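Local atomic coordinates of gdp-l-fucose synthetase (Naegleria fowleri, PDB entry 6AQZ), a protein that binds NADP and probably makes GDP-L-fucose from GDP-4-keto-6-deoxy-D-mannose by epimerisation followed by NADPH-dependent reduction. Residues 166-169 with 170-174; 160-163 with 164-167; 278-282 with 283-287; 206-209 with 210-214. All coordinates share one frame; numbering follows the deposited sequence.

Contact 1: residues 166-169 with 170-174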
loop_
_atom_site.group_PDB
_atom_site.type_symbol
_atom_site.label_atom_id
_atom_site.label_comp_id
_atom_site.label_asym_id
_atom_site.label_seq_id
_atom_site.Cartn_x
_atom_site.Cartn_y
_atom_site.Cartn_z
ATOM N N ASP A 166 6.132 -2.388 6.356
ATOM C CA ASP A 166 6.779 -1.401 7.200
ATOM C C ASP A 166 5.751 -0.485 7.861
ATOM O O ASP A 166 5.818 -0.247 9.080
ATOM C CB ASP A 166 7.788 -0.596 6.379
ATOM C CG ASP A 166 8.295 0.645 7.133
ATOM O OD1 ASP A 166 8.934 0.477 8.184
ATOM O OD2 ASP A 166 8.065 1.788 6.670
ATOM N N MET A 167 4.782 0.034 7.075
ATOM C CA MET A 167 3.783 0.946 7.654
ATOM C C MET A 167 2.923 0.231 8.682
ATOM O O MET A 167 2.685 0.760 9.769
ATOM C CB MET A 167 2.874 1.574 6.590
ATOM C CG MET A 167 3.524 2.612 5.681
ATOM S SD MET A 167 4.400 3.915 6.594
ATOM C CE MET A 167 3.097 4.607 7.630
ATOM N N LEU A 168 2.493 -0.998 8.384
ATOM C CA LEU A 168 1.634 -1.702 9.329
ATOM C C LEU A 168 2.323 -1.888 10.675
ATOM O O LEU A 168 1.673 -1.804 11.724
ATOM C CB LEU A 168 1.209 -3.059 8.755
ATOM C CG LEU A 168 0.235 -3.793 9.694
ATOM C CD1 LEU A 168 -0.954 -2.903 10.082
ATOM C CD2 LEU A 168 -0.232 -5.119 9.073
ATOM N N GLY A 169 3.645 -2.119 10.666
ATOM C CA GLY A 169 4.393 -2.206 11.914
ATOM C C GLY A 169 4.382 -0.893 12.684
ATOM O O GLY A 169 4.274 -0.876 13.915
ATOM N N ARG A 170 4.545 0.224 11.975
ATOM C CA ARG A 170 4.510 1.508 12.663
ATOM C C ARG A 170 3.144 1.736 13.300
ATOM O O ARG A 170 3.050 2.173 14.453
ATOM C CB ARG A 170 4.850 2.626 11.682
ATOM C CG ARG A 170 6.194 2.461 10.995
ATOM C CD ARG A 170 6.339 3.530 9.918
ATOM N NE ARG A 170 7.539 3.343 9.122
ATOM C CZ ARG A 170 8.688 3.975 9.328
ATOM N NH1 ARG A 170 8.799 4.877 10.327
ATOM N NH2 ARG A 170 9.715 3.724 8.517
ATOM N N TRP A 171 2.081 1.370 12.582
ATOM C CA TRP A 171 0.727 1.540 13.089
ATOM C C TRP A 171 0.461 0.609 14.270
ATOM O O TRP A 171 -0.191 1.006 15.240
ATOM C CB TRP A 171 -0.268 1.291 11.952
ATOM C CG TRP A 171 -0.153 2.308 10.863
ATOM C CD1 TRP A 171 0.184 3.624 11.015
ATOM C CD2 TRP A 171 -0.346 2.103 9.451
ATOM N NE1 TRP A 171 0.195 4.251 9.797
ATOM C CE2 TRP A 171 -0.130 3.349 8.819
ATOM C CE3 TRP A 171 -0.679 0.994 8.666
ATOM C CZ2 TRP A 171 -0.248 3.522 7.442
ATOM C CZ3 TRP A 171 -0.788 1.165 7.295
ATOM C CH2 TRP A 171 -0.571 2.421 6.697
ATOM N N TYR A 172 0.989 -0.618 14.234
ATOM C CA TYR A 172 0.819 -1.481 15.402
ATOM C C TYR A 172 1.647 -0.996 16.588
ATOM O O TYR A 172 1.243 -1.209 17.734
ATOM C CB TYR A 172 1.164 -2.946 15.091
ATOM C CG TYR A 172 -0.044 -3.754 14.668
ATOM C CD1 TYR A 172 -1.192 -3.776 15.455
ATOM C CD2 TYR A 172 -0.032 -4.514 13.493
ATOM C CE1 TYR A 172 -2.291 -4.511 15.078
ATOM C CE2 TYR A 172 -1.131 -5.255 13.110
ATOM C CZ TYR A 172 -2.246 -5.255 13.909
ATOM O OH TYR A 172 -3.331 -5.990 13.524
ATOM N N ASN A 173 2.794 -0.342 16.349
ATOM C CA ASN A 173 3.494 0.290 17.467
ATOM C C ASN A 173 2.636 1.386 18.083
ATOM O O ASN A 173 2.544 1.485 19.313
ATOM C CB ASN A 173 4.854 0.850 17.028
ATOM C CG ASN A 173 5.892 -0.264 16.713
ATOM O OD1 ASN A 173 5.840 -1.364 17.271
ATOM N ND2 ASN A 173 6.834 0.036 15.813
ATOM N N GLU A 174 1.953 2.190 17.244
ATOM C CA GLU A 174 1.056 3.231 17.770
ATOM C C GLU A 174 -0.045 2.623 18.619
ATOM O O GLU A 174 -0.353 3.126 19.701
ATOM C CB GLU A 174 0.430 4.054 16.646
ATOM C CG GLU A 174 1.335 5.056 15.960
ATOM C CD GLU A 174 0.585 5.865 14.909
ATOM O OE1 GLU A 174 -0.593 6.225 15.145
ATOM O OE2 GLU A 174 1.162 6.105 13.824
#
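Met167 lies against the indole of Trp171, one helical turn further on, and the two form the apolar centre of this helix segment. Met167 CB sits over the face of the six-membered ring of Trp171, 3.7 Å from its centroid in a CH-pi contact. Bends at chi2 and chi3 (-52° and -58°) fold the rest of the methionine across the indole at a slant and bring CE to 3.5 Å from Trp171 CZ2. The sulfur takes an oblique Met-aromatic position, with SD 5.3 Å from the same centroid. Next to this pair, Leu168 and Tyr172 run side by side in the same direction, and Leu168 CD1 is 3.8 Å from Tyr172 CE2. The polar edge is the salt bridge of Asp166 and Arg170. NE and NH2 of Arg170 both converge on Asp166 OD2, at 3.0 and 3.1 Å. OD2 lies in the guanidinium plane, but the carboxylate is turned almost perpendicular to it (88°), so NE meets OD2 from above the carboxylate plane while NH2 is met by the syn lone pair of OD2. His147 is a further partner of OD2, and Glu258 pairs with Arg170 NH1. Leu168 and Tyr172 pack on helix 98-118 of the same subunit. Trp171 instead reaches the second subunit, where its ring meets Trp102 and its NE1 bonds Asn156, placing helix 156-179 in the dimer interface.

Contact 2: residues 160-163 with 164-167. With NAP (NADP nicotinamide-adenine-dinucleotide phosphate), chain G.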
loop_
_atom_site.group_PDB
_atom_site.type_symbol
_atom_site.label_atom_id
_atom_site.label_comp_id
_atom_site.label_asym_id
_atom_site.label_seq_id
_atom_site.Cartn_x
_atom_site.Cartn_y
_atom_site.Cartn_z
ATOM N N TYR A 160 5.405 -2.404 -3.138
ATOM C CA TYR A 160 4.416 -1.723 -2.303
ATOM C C TYR A 160 3.968 -2.591 -1.138
ATOM O O TYR A 160 3.778 -2.084 -0.024
ATOM C CB TYR A 160 3.209 -1.280 -3.142
ATOM C CG TYR A 160 3.388 0.081 -3.779
ATOM C CD1 TYR A 160 3.737 1.197 -3.009
ATOM C CD2 TYR A 160 3.221 0.253 -5.144
ATOM C CE1 TYR A 160 3.895 2.435 -3.595
ATOM C CE2 TYR A 160 3.369 1.484 -5.729
ATOM C CZ TYR A 160 3.706 2.570 -4.959
ATOM O OH TYR A 160 3.870 3.795 -5.579
ATOM N N ALA A 161 3.814 -3.899 -1.362
ATOM C CA ALA A 161 3.496 -4.797 -0.253
ATOM C C ALA A 161 4.557 -4.725 0.846
ATOM O O ALA A 161 4.226 -4.722 2.042
ATOM C CB ALA A 161 3.340 -6.226 -0.768
ATOM N N LYS A 162 5.837 -4.634 0.464
ATOM C CA LYS A 162 6.888 -4.484 1.473
ATOM C C LYS A 162 6.776 -3.140 2.191
ATOM O O LYS A 162 6.928 -3.064 3.420
ATOM C CB LYS A 162 8.279 -4.647 0.843
ATOM C CG LYS A 162 8.614 -6.038 0.420
ATOM C CD LYS A 162 8.501 -7.008 1.570
ATOM C CE LYS A 162 9.324 -8.321 1.360
ATOM N NZ LYS A 162 9.000 -9.242 2.546
ATOM N N ARG A 163 6.504 -2.071 1.442
ATOM C CA ARG A 163 6.290 -0.764 2.062
ATOM C C ARG A 163 5.150 -0.785 3.076
ATOM O O ARG A 163 5.257 -0.174 4.150
ATOM C CB ARG A 163 6.020 0.299 0.992
ATOM C CG ARG A 163 7.198 0.475 0.080
ATOM C CD ARG A 163 7.020 1.701 -0.690
ATOM N NE ARG A 163 8.120 1.944 -1.603
ATOM C CZ ARG A 163 8.263 3.087 -2.256
ATOM N NH1 ARG A 163 7.375 4.058 -2.039
ATOM N NH2 ARG A 163 9.277 3.261 -3.098
ATOM N N MET A 164 4.038 -1.447 2.737
ATOM C CA MET A 164 2.897 -1.507 3.645
ATOM C C MET A 164 3.138 -2.452 4.828
ATOM O O MET A 164 2.484 -2.299 5.866
ATOM C CB MET A 164 1.649 -1.897 2.846
ATOM C CG MET A 164 1.240 -0.834 1.791
ATOM S SD MET A 164 1.102 0.850 2.511
ATOM C CE MET A 164 2.544 1.672 1.838
ATOM N N LEU A 165 4.086 -3.390 4.710
ATOM C CA LEU A 165 4.537 -4.163 5.868
ATOM C C LEU A 165 5.268 -3.265 6.863
ATOM O O LEU A 165 5.045 -3.357 8.078
ATOM C CB LEU A 165 5.416 -5.341 5.406
ATOM C CG LEU A 165 6.334 -6.151 6.351
ATOM C CD1 LEU A 165 5.553 -6.761 7.506
ATOM C CD2 LEU A 165 7.048 -7.295 5.564
ATOM N N ASP A 166 6.132 -2.388 6.356
ATOM C CA ASP A 166 6.779 -1.401 7.200
ATOM C C ASP A 166 5.751 -0.485 7.861
ATOM O O ASP A 166 5.818 -0.247 9.080
ATOM C CB ASP A 166 7.788 -0.596 6.379
ATOM C CG ASP A 166 8.295 0.645 7.133
ATOM O OD1 ASP A 166 8.934 0.477 8.184
ATOM O OD2 ASP A 166 8.065 1.788 6.670
ATOM N N MET A 167 4.782 0.034 7.075
ATOM C CA MET A 167 3.783 0.946 7.654
ATOM C C MET A 167 2.923 0.231 8.682
ATOM O O MET A 167 2.685 0.760 9.769
ATOM C CB MET A 167 2.874 1.574 6.590
ATOM C CG MET A 167 3.524 2.612 5.681
ATOM S SD MET A 167 4.400 3.915 6.594
ATOM C CE MET A 167 3.097 4.607 7.630
HETATM P PA NAP G . 12.963 -18.064 0.036
HETATM O O1A NAP G . 12.221 -18.053 -1.266
HETATM O O2A NAP G . 14.339 -18.666 0.153
HETATM O O5B NAP G . 12.051 -18.746 1.233
HETATM C C5B NAP G . 10.930 -17.951 1.394
HETATM C C4B NAP G . 10.125 -18.562 2.573
HETATM O O4B NAP G . 8.750 -18.100 2.564
HETATM C C3B NAP G . 10.133 -20.144 2.534
HETATM O O3B NAP G . 10.206 -20.653 3.838
HETATM C C2B NAP G . 8.709 -20.446 2.046
HETATM O O2B NAP G . 8.184 -21.565 2.552
HETATM C C1B NAP G . 7.966 -19.262 2.799
HETATM N N9A NAP G . 6.621 -19.047 2.279
HETATM C C8A NAP G . 6.270 -18.534 1.047
HETATM N N7A NAP G . 4.932 -18.453 0.866
HETATM C C5A NAP G . 4.401 -18.956 2.042
HETATM C C6A NAP G . 3.083 -19.135 2.453
HETATM N N6A NAP G . 2.030 -18.768 1.615
HETATM N N1A NAP G . 2.792 -19.631 3.680
HETATM C C2A NAP G . 3.885 -19.946 4.437
HETATM N N3A NAP G . 5.205 -19.843 4.173
HETATM C C4A NAP G . 5.437 -19.326 2.944
HETATM O O3 NAP G . 12.999 -16.422 0.334
HETATM P PN NAP G . 14.301 -15.942 1.115
HETATM O O1N NAP G . 14.539 -16.657 2.390
HETATM O O2N NAP G . 15.422 -15.511 0.196
HETATM O O5D NAP G . 13.834 -14.362 1.704
HETATM C C5D NAP G . 13.006 -14.419 2.795
HETATM C C4D NAP G . 12.816 -12.969 3.182
HETATM O O4D NAP G . 14.037 -12.273 2.876
HETATM C C3D NAP G . 11.690 -12.346 2.226
HETATM O O3D NAP G . 10.865 -11.516 2.968
HETATM C C2D NAP G . 12.516 -11.563 1.182
HETATM O O2D NAP G . 11.921 -10.404 0.745
HETATM C C1D NAP G . 13.749 -11.157 2.040
HETATM N N1N NAP G . 14.898 -10.799 1.158
HETATM C C2N NAP G . 15.630 -11.762 0.458
HETATM C C3N NAP G . 16.662 -11.383 -0.375
HETATM C C7N NAP G . 17.428 -12.427 -1.129
HETATM O O7N NAP G . 18.305 -12.146 -1.963
HETATM N N7N NAP G . 17.144 -13.778 -0.899
HETATM C C4N NAP G . 17.042 -9.966 -0.576
HETATM C C5N NAP G . 16.195 -9.009 0.199
HETATM C C6N NAP G . 15.212 -9.426 1.000
HETATM P P2B NAP G . 8.467 -23.126 1.590
HETATM O O1X NAP G . 9.945 -23.269 1.787
HETATM O O2X NAP G . 7.568 -24.078 2.382
HETATM O O3X NAP G . 7.990 -22.687 0.238
#
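Met164 packs back on the preceding turn of helix 156-179, its CG 3.4 Å from Tyr160 O, the carbonyl that also accepts the Met164 backbone N-H at 2.8 Å. The methionine chain is bent at chi2 and turned at chi3 to 108°, away from a staggered value, which returns CE to 3.8 Å from Arg163 CB. Leu165 is equally close to the backbone, with CB 3.4 Å from Lys162 O. Regular i to i+4 bonds hold this tight side together, Asp166 N to Lys162 O among them. Met164 also packs on Trp102 of its own subunit and on Trp102 of the second subunit.

The other side is looser within the segment, because its long side chains leave the helix for other partners. Arg163 stretches out, and its guanidinium is held by the carbonyls of Gly149 and Val132. Lys162 touches Leu165 only lightly, NZ being 4.1 Å from CD2. Its chain, bent at chi2 (-57°) and extended beyond, carries NZ to NADP, where it donates a 3.0 Å hydrogen bond to O3D; CE lies 3.4 Å from O2D. A second bond from NZ to Cys127 O fixes the amine. With Tyr158, which also bonds the cofactor, Lys162 fits the Tyr-x-x-x-Lys pattern of short-chain dehydrogenases/reductases, consistent with a role in positioning the nicotinamide ribose.

Contact 3: residues 278-282 with 283-287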
loop_
_atom_site.group_PDB
_atom_site.type_symbol
_atom_site.label_atom_id
_atom_site.label_comp_id
_atom_site.label_asym_id
_atom_site.label_seq_id
_atom_site.Cartn_x
_atom_site.Cartn_y
_atom_site.Cartn_z
ATOM N N THR A 278 35.054 -15.998 -8.936
ATOM C CA THR A 278 35.129 -16.655 -7.637
ATOM C C THR A 278 34.361 -17.960 -7.654
ATOM O O THR A 278 34.801 -18.960 -7.075
ATOM C CB THR A 278 34.553 -15.736 -6.560
ATOM O OG1 THR A 278 35.091 -14.429 -6.727
ATOM C CG2 THR A 278 34.875 -16.254 -5.165
ATOM N N ILE A 279 33.201 -17.960 -8.311
ATOM C CA ILE A 279 32.423 -19.177 -8.472
ATOM C C ILE A 279 33.188 -20.164 -9.327
ATOM O O ILE A 279 33.260 -21.356 -9.011
ATOM C CB ILE A 279 31.054 -18.844 -9.084
ATOM C CG1 ILE A 279 30.201 -18.058 -8.075
ATOM C CG2 ILE A 279 30.372 -20.115 -9.592
ATOM C CD1 ILE A 279 28.874 -17.578 -8.642
ATOM N N LYS A 280 33.793 -19.671 -10.409
ATOM C CA LYS A 280 34.584 -20.530 -11.273
ATOM C C LYS A 280 35.681 -21.222 -10.472
ATOM O O LYS A 280 35.785 -22.454 -10.483
ATOM C CB LYS A 280 35.170 -19.710 -12.427
ATOM C CG LYS A 280 36.114 -20.518 -13.299
ATOM C CD LYS A 280 36.775 -19.700 -14.400
ATOM C CE LYS A 280 37.961 -20.482 -14.954
ATOM N NZ LYS A 280 38.303 -20.081 -16.336
ATOM N N ASP A 281 36.457 -20.448 -9.700
ATOM C CA ASP A 281 37.588 -21.010 -8.973
ATOM C C ASP A 281 37.189 -21.795 -7.734
ATOM O O ASP A 281 38.046 -22.490 -7.174
ATOM C CB ASP A 281 38.547 -19.899 -8.540
ATOM C CG ASP A 281 39.164 -19.174 -9.701
ATOM O OD1 ASP A 281 39.412 -19.822 -10.742
ATOM O OD2 ASP A 281 39.403 -17.955 -9.568
ATOM N N ALA A 282 35.907 -21.820 -7.366
ATOM C CA ALA A 282 35.487 -22.588 -6.200
ATOM C C ALA A 282 34.960 -23.954 -6.603
ATOM O O ALA A 282 35.062 -24.908 -5.827
ATOM C CB ALA A 282 34.400 -21.848 -5.411
ATOM N N PHE A 283 34.450 -24.063 -7.824
ATOM C CA PHE A 283 34.138 -25.345 -8.420
ATOM C C PHE A 283 35.370 -26.019 -9.002
ATOM O O PHE A 283 35.301 -27.213 -9.316
ATOM C CB PHE A 283 33.104 -25.155 -9.526
ATOM C CG PHE A 283 31.687 -25.187 -9.050
ATOM C CD1 PHE A 283 31.077 -26.388 -8.734
ATOM C CD2 PHE A 283 30.955 -24.008 -8.928
ATOM C CE1 PHE A 283 29.759 -26.415 -8.312
ATOM C CE2 PHE A 283 29.647 -24.029 -8.500
ATOM C CZ PHE A 283 29.046 -25.234 -8.190
ATOM N N ASN A 284 36.493 -25.292 -9.078
ATOM C CA ASN A 284 37.682 -25.714 -9.820
ATOM C C ASN A 284 37.338 -25.973 -11.283
ATOM O O ASN A 284 37.807 -26.937 -11.894
ATOM C CB ASN A 284 38.348 -26.932 -9.179
ATOM C CG ASN A 284 38.943 -26.615 -7.824
ATOM O OD1 ASN A 284 39.593 -25.580 -7.642
ATOM N ND2 ASN A 284 38.716 -27.495 -6.863
ATOM N N PHE A 285 36.486 -25.115 -11.839
ATOM C CA PHE A 285 36.122 -25.224 -13.242
ATOM C C PHE A 285 37.264 -24.738 -14.127
ATOM O O PHE A 285 37.720 -23.596 -13.993
ATOM C CB PHE A 285 34.850 -24.428 -13.507
ATOM C CG PHE A 285 34.401 -24.455 -14.933
ATOM C CD1 PHE A 285 33.829 -25.599 -15.474
ATOM C CD2 PHE A 285 34.503 -23.321 -15.724
ATOM C CE1 PHE A 285 33.399 -25.619 -16.785
ATOM C CE2 PHE A 285 34.074 -23.332 -17.036
ATOM C CZ PHE A 285 33.517 -24.480 -17.570
ATOM N N THR A 286 37.694 -25.599 -15.067
ATOM C CA THR A 286 38.854 -25.334 -15.911
ATOM C C THR A 286 38.492 -24.944 -17.341
ATOM O O THR A 286 39.392 -24.673 -18.142
ATOM C CB THR A 286 39.799 -26.558 -15.940
ATOM O OG1 THR A 286 39.255 -27.612 -16.762
ATOM C CG2 THR A 286 40.045 -27.093 -14.538
ATOM N N GLY A 287 37.213 -24.901 -17.692
ATOM C CA GLY A 287 36.820 -24.460 -19.013
ATOM C C GLY A 287 36.738 -22.943 -19.115
ATOM O O GLY A 287 37.028 -22.198 -18.178
#
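Ile279 and Phe283 extend side by side from successive helical turns, and Ile279 CG2 meets the edge of the Phe283 ring in its plane, 4.0 Å from CD2. The carbonyl of Ile279 is doubly engaged: Ala282 N and Phe283 N, each at 3.2 Å from Ile279 O, approach it from the same face of its plane. Lys280 comes next and reaches furthest. Its carbonyl O accepts Phe285 N at 3.1 Å. Its side chain, with CG opposite the backbone N (chi1 175°) and extended beyond, crosses Phe285 at about a right angle; CG touches the ring edge, 4.0 Å from CD2. At its end, NZ bonds Gly287 O at 3.1 Å, nearly in line with the carbonyl. Gly287 N in turn lies over the centre of one face of the Phe285 ring. Asp281 turns back to Gln277 within the helix. Phe283 and Phe285 both pack on helix 207-221, Phe283 also on helix 321-335. The bond from Phe285 N to Lys280 O spans six residues and encloses Asn284, whose phi is positive (57°); together with the apolar touch of Lys280 on Phe285, these are features of a Schellman-like ending, here taking helix 272-283 toward strand 289-292.

Contact 4: residues 206-209 with 210-214. With NAP (NADP nicotinamide-adenine-dinucleotide phosphate), chain G.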
loop_
_atom_site.group_PDB
_atom_site.type_symbol
_atom_site.label_atom_id
_atom_site.label_comp_id
_atom_site.label_asym_id
_atom_site.label_seq_id
_atom_site.Cartn_x
_atom_site.Cartn_y
_atom_site.Cartn_z
ATOM N N HIS A 206 17.965 -16.081 -8.161
ATOM C CA HIS A 206 18.818 -14.903 -8.159
ATOM C C HIS A 206 20.085 -15.153 -8.965
ATOM O O HIS A 206 20.476 -16.292 -9.226
ATOM C CB HIS A 206 19.196 -14.502 -6.734
ATOM C CG HIS A 206 18.015 -14.160 -5.885
ATOM N ND1 HIS A 206 16.889 -13.547 -6.400
ATOM C CD2 HIS A 206 17.776 -14.347 -4.564
ATOM C CE1 HIS A 206 16.005 -13.381 -5.432
ATOM N NE2 HIS A 206 16.518 -13.854 -4.308
ATOM N N VAL A 207 20.752 -14.053 -9.314
ATOM C CA VAL A 207 21.889 -14.102 -10.229
ATOM C C VAL A 207 22.988 -15.020 -9.698
ATOM O O VAL A 207 23.488 -15.897 -10.412
ATOM C CB VAL A 207 22.413 -12.682 -10.474
ATOM C CG1 VAL A 207 23.769 -12.740 -11.132
ATOM C CG2 VAL A 207 21.401 -11.897 -11.331
ATOM N N LEU A 208 23.380 -14.826 -8.438
ATOM C CA LEU A 208 24.513 -15.567 -7.887
ATOM C C LEU A 208 24.210 -17.053 -7.764
ATOM O O LEU A 208 24.999 -17.866 -8.279
ATOM C CB LEU A 208 24.930 -14.933 -6.558
ATOM C CG LEU A 208 26.299 -15.202 -5.948
ATOM C CD1 LEU A 208 26.707 -14.076 -4.970
ATOM C CD2 LEU A 208 26.265 -16.540 -5.248
ATOM N N PRO A 209 23.116 -17.487 -7.128
ATOM C CA PRO A 209 22.833 -18.929 -7.123
ATOM C C PRO A 209 22.644 -19.494 -8.521
ATOM O O PRO A 209 23.005 -20.652 -8.758
ATOM C CB PRO A 209 21.554 -19.037 -6.281
ATOM C CG PRO A 209 20.963 -17.683 -6.277
ATOM C CD PRO A 209 22.101 -16.735 -6.369
ATOM N N GLY A 210 22.090 -18.710 -9.454
ATOM C CA GLY A 210 21.984 -19.171 -10.827
ATOM C C GLY A 210 23.342 -19.356 -11.470
ATOM O O GLY A 210 23.581 -20.340 -12.182
ATOM N N LEU A 211 24.276 -18.448 -11.184
ATOM C CA LEU A 211 25.616 -18.622 -11.724
ATOM C C LEU A 211 26.255 -19.896 -11.180
ATOM O O LEU A 211 26.972 -20.592 -11.904
ATOM C CB LEU A 211 26.474 -17.410 -11.399
ATOM C CG LEU A 211 26.141 -16.206 -12.277
ATOM C CD1 LEU A 211 27.025 -15.034 -11.904
ATOM C CD2 LEU A 211 26.254 -16.535 -13.753
ATOM N N MET A 212 25.979 -20.232 -9.915
ATOM C CA MET A 212 26.512 -21.468 -9.345
ATOM C C MET A 212 25.962 -22.693 -10.055
ATOM O O MET A 212 26.715 -23.610 -10.395
ATOM C CB MET A 212 26.210 -21.558 -7.853
ATOM C CG MET A 212 27.114 -20.700 -7.016
ATOM S SD MET A 212 26.793 -20.876 -5.261
ATOM C CE MET A 212 27.964 -19.674 -4.641
ATOM N N HIS A 213 24.654 -22.716 -10.305
ATOM C CA HIS A 213 24.059 -23.861 -10.980
ATOM C C HIS A 213 24.546 -23.939 -12.419
ATOM O O HIS A 213 24.775 -25.036 -12.948
ATOM C CB HIS A 213 22.535 -23.759 -10.937
ATOM C CG HIS A 213 21.836 -25.042 -11.258
ATOM N ND1 HIS A 213 20.468 -25.131 -11.396
ATOM C CD2 HIS A 213 22.318 -26.285 -11.481
ATOM C CE1 HIS A 213 20.138 -26.379 -11.676
ATOM N NE2 HIS A 213 21.242 -27.098 -11.735
ATOM N N LYS A 214 24.708 -22.778 -13.058
ATOM C CA LYS A 214 25.232 -22.722 -14.415
ATOM C C LYS A 214 26.650 -23.273 -14.481
ATOM O O LYS A 214 26.985 -24.048 -15.388
ATOM C CB LYS A 214 25.201 -21.274 -14.914
ATOM C CG LYS A 214 24.270 -21.021 -16.073
ATOM C CD LYS A 214 23.390 -19.827 -15.821
ATOM C CE LYS A 214 23.685 -18.716 -16.820
ATOM N NZ LYS A 214 23.999 -19.304 -18.157
HETATM P PA NAP G . 12.963 -18.064 0.036
HETATM O O1A NAP G . 12.221 -18.053 -1.266
HETATM O O2A NAP G . 14.339 -18.666 0.153
HETATM O O5B NAP G . 12.051 -18.746 1.233
HETATM C C5B NAP G . 10.930 -17.951 1.394
HETATM C C4B NAP G . 10.125 -18.562 2.573
HETATM O O4B NAP G . 8.750 -18.100 2.564
HETATM C C3B NAP G . 10.133 -20.144 2.534
HETATM O O3B NAP G . 10.206 -20.653 3.838
HETATM C C2B NAP G . 8.709 -20.446 2.046
HETATM O O2B NAP G . 8.184 -21.565 2.552
HETATM C C1B NAP G . 7.966 -19.262 2.799
HETATM N N9A NAP G . 6.621 -19.047 2.279
HETATM C C8A NAP G . 6.270 -18.534 1.047
HETATM N N7A NAP G . 4.932 -18.453 0.866
HETATM C C5A NAP G . 4.401 -18.956 2.042
HETATM C C6A NAP G . 3.083 -19.135 2.453
HETATM N N6A NAP G . 2.030 -18.768 1.615
HETATM N N1A NAP G . 2.792 -19.631 3.680
HETATM C C2A NAP G . 3.885 -19.946 4.437
HETATM N N3A NAP G . 5.205 -19.843 4.173
HETATM C C4A NAP G . 5.437 -19.326 2.944
HETATM O O3 NAP G . 12.999 -16.422 0.334
HETATM P PN NAP G . 14.301 -15.942 1.115
HETATM O O1N NAP G . 14.539 -16.657 2.390
HETATM O O2N NAP G . 15.422 -15.511 0.196
HETATM O O5D NAP G . 13.834 -14.362 1.704
HETATM C C5D NAP G . 13.006 -14.419 2.795
HETATM C C4D NAP G . 12.816 -12.969 3.182
HETATM O O4D NAP G . 14.037 -12.273 2.876
HETATM C C3D NAP G . 11.690 -12.346 2.226
HETATM O O3D NAP G . 10.865 -11.516 2.968
HETATM C C2D NAP G . 12.516 -11.563 1.182
HETATM O O2D NAP G . 11.921 -10.404 0.745
HETATM C C1D NAP G . 13.749 -11.157 2.040
HETATM N N1N NAP G . 14.898 -10.799 1.158
HETATM C C2N NAP G . 15.630 -11.762 0.458
HETATM C C3N NAP G . 16.662 -11.383 -0.375
HETATM C C7N NAP G . 17.428 -12.427 -1.129
HETATM O O7N NAP G . 18.305 -12.146 -1.963
HETATM N N7N NAP G . 17.144 -13.778 -0.899
HETATM C C4N NAP G . 17.042 -9.966 -0.576
HETATM C C5N NAP G . 16.195 -9.009 0.199
HETATM C C6N NAP G . 15.212 -9.426 1.000
HETATM P P2B NAP G . 8.467 -23.126 1.590
HETATM O O1X NAP G . 9.945 -23.269 1.787
HETATM O O2X NAP G . 7.568 -24.078 2.382
HETATM O O3X NAP G . 7.990 -22.687 0.238
#
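Leu208, Pro209 and Gly210 have the most surface buried between the two halves of this first part of helix 207-221. Leu208 lies beside Met212, one turn on, and the two side chains point the same way. With chi2 and chi3 both near 180°, the methionine chain is straight, and its terminal CE comes to 3.6 Å from Leu208 CD2. Leu208 O also receives the Met212 backbone N-H. Pro209 falls in the first turn, where its missing N-H costs the helix no bond; its carbonyl is used normally, Pro209 O accepting His213 N at 3.1 Å. Gly210 has no side chain and is covered by the turn before it. Its N donates to His206 O at 2.9 Å, closing the first turn on the residue at the N-cap position.

Val207 and Leu211 form a lighter parallel pair, CG1 of Val207 being 4.1 Å from CD1 of Leu211. The His206 imidazole instead extends from the helix start into the NADP pocket, where NE2 is 3.4 Å from the carboxamide oxygen O7N and the ring is met obliquely. His213 is held by Phe200 O and the Tyr336 hydroxyl. Leu208 and Met212 face helix 321-335 and also touch helix 272-283, Leu211 touches Ile279 of helix 272-283 and Val227 of strand 225-228, and Pro209 rests on Asp198 and Phe200 of a loop.

In the fold
Contacts 1 and 2 occupy overlapping stretches of helix 156-179, share Asp166 and Met167, and are both buried and both touch the second subunit. Contacts 3 and 4 lie on the opposite side of the chain's centre and touch no other protein chain of the assembly. They join each other directly: Ile279 CD1 packs 3.7 Å from Leu211 CB, and Phe283 CE2 lies 3.5 Å from Met212 O. Contact 4 is largely buried, whereas contact 3 is only partly so. Contacts 2 and 4, about 28 Å apart between centres, both approach NADP, from the ribose and the carboxamide respectively. Charge pairing marks contact 1; contact 3 relies on main-chain carbonyls at a helix end.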